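Local coordinates for protein UL144 (Macacine herpesvirus 1, PDB 6NYP) that probably acts as a viral mimic of a TNF-receptor-family ectodomain, binding a partner protein through its cysteine-rich domains, at residues 16-19 / 23-26. Sequence-based numbering, arbitrary orientation.
Sequences PPCK and RVTG
Cys18 and Val24 meet in a cysteine-rich domain of the TNF-receptor type, a fold held together largely by disulfides rather than by a large hydrophobic core. The half-cystine leans over the backbone between Arg23 and Val24: Cys18 SG lies 3.6 Å from Val24 CG2 and 3.9 Å from the carbonyl carbon of Arg23. With SG anti to its own carbonyl carbon (chi1 -67°), the sulfur faces strand 22-26, and its disulfide runs to Cys36 on the neighbouring antiparallel strand 34-38. Val24 meets it with one branch, CG2, while its buried side chain also packs on Leu10 and Tyr49; a compact, branched apolar residue suits a place between sulfur and loops. Arg23 contributes mainly backbone; its CB points away from segment 16-19, so a long polar side chain can be accommodated without entering the contact. Next to Cys18, Lys19 NZ makes a salt bridge outside this contact, to an acidic side chain on the chain of another protein. Between the segments themselves the contact is small and apolar: the covalent Cys18-Cys36 bond ties the loop to the two-stranded sheet, and the sulfur's packing on Val24 and the Arg23 backbone adds a minor van der Waals contribution.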
loop_
_atom_site.group_PDB
_atom_site.type_symbol
_atom_site.label_atom_id
_atom_site.label_comp_id
_atom_site.label_asym_id
_atom_site.label_seq_id
_atom_site.Cartn_x
_atom_site.Cartn_y
_atom_site.Cartn_z
ATOM N N PRO F 16 -5.333 -0.375 -5.303
ATOM C CA PRO F 16 -4.585 -1.024 -4.228
ATOM C C PRO F 16 -5.382 -1.019 -2.927
ATOM O O PRO F 16 -6.039 -0.033 -2.605
ATOM C CB PRO F 16 -3.329 -0.157 -4.062
ATOM C CG PRO F 16 -3.183 0.565 -5.388
ATOM C CD PRO F 16 -4.590 0.732 -5.921
ATOM N N PRO F 17 -5.345 -2.107 -2.129
ATOM C CA PRO F 17 -6.036 -2.126 -0.844
ATOM C C PRO F 17 -5.283 -1.305 0.211
ATOM O O PRO F 17 -4.174 -0.869 -0.063
ATOM C CB PRO F 17 -6.074 -3.622 -0.513
ATOM C CG PRO F 17 -4.823 -4.177 -1.154
ATOM C CD PRO F 17 -4.649 -3.367 -2.422
ATOM N N CYS F 18 -5.904 -1.119 1.379
ATOM C CA CYS F 18 -5.268 -0.540 2.591
ATOM C C CYS F 18 -4.727 -1.675 3.469
ATOM O O CYS F 18 -5.252 -2.809 3.374
ATOM C CB CYS F 18 -6.268 0.305 3.370
ATOM S SG CYS F 18 -6.793 1.814 2.512
ATOM N N LYS F 19 -3.720 -1.386 4.297
ATOM C CA LYS F 19 -3.206 -2.328 5.331
ATOM C C LYS F 19 -4.250 -2.453 6.453
ATOM O O LYS F 19 -5.156 -1.599 6.518
ATOM C CB LYS F 19 -1.838 -1.877 5.850
ATOM C CG LYS F 19 -0.718 -1.900 4.820
ATOM C CD LYS F 19 0.652 -1.609 5.403
ATOM C CE LYS F 19 1.790 -1.993 4.478
ATOM N NZ LYS F 19 1.923 -1.080 3.318
ATOM N N ARG F 23 -8.558 2.510 6.965
ATOM C CA ARG F 23 -9.750 2.675 6.090
ATOM C C ARG F 23 -9.360 3.576 4.909
ATOM O O ARG F 23 -8.420 4.410 5.078
ATOM C CB ARG F 23 -10.911 3.295 6.876
ATOM C CG ARG F 23 -10.827 4.812 6.972
ATOM C CD ARG F 23 -11.255 5.463 8.266
ATOM N NE ARG F 23 -11.144 6.909 8.122
ATOM C CZ ARG F 23 -11.373 7.807 9.076
ATOM N NH1 ARG F 23 -11.759 7.423 10.282
ATOM N NH2 ARG F 23 -11.224 9.097 8.816
ATOM N N VAL F 24 -10.062 3.432 3.778
ATOM C CA VAL F 24 -9.865 4.266 2.555
ATOM C C VAL F 24 -10.379 5.685 2.840
ATOM O O VAL F 24 -11.582 5.835 3.142
ATOM C CB VAL F 24 -10.572 3.647 1.331
ATOM C CG1 VAL F 24 -10.545 4.567 0.115
ATOM C CG2 VAL F 24 -10.012 2.278 0.979
ATOM N N THR F 25 -9.482 6.674 2.774
ATOM C CA THR F 25 -9.727 8.126 2.992
ATOM C C THR F 25 -9.737 8.854 1.638
ATOM O O THR F 25 -10.219 9.995 1.591
ATOM C CB THR F 25 -8.662 8.675 3.954
ATOM O OG1 THR F 25 -9.109 8.321 5.259
ATOM C CG2 THR F 25 -8.431 10.168 3.873
ATOM N N GLY F 26 -9.182 8.231 0.594
ATOM C CA GLY F 26 -9.176 8.748 -0.785
ATOM C C GLY F 26 -9.117 7.613 -1.788
ATOM O O GLY F 26 -8.238 6.730 -1.639
#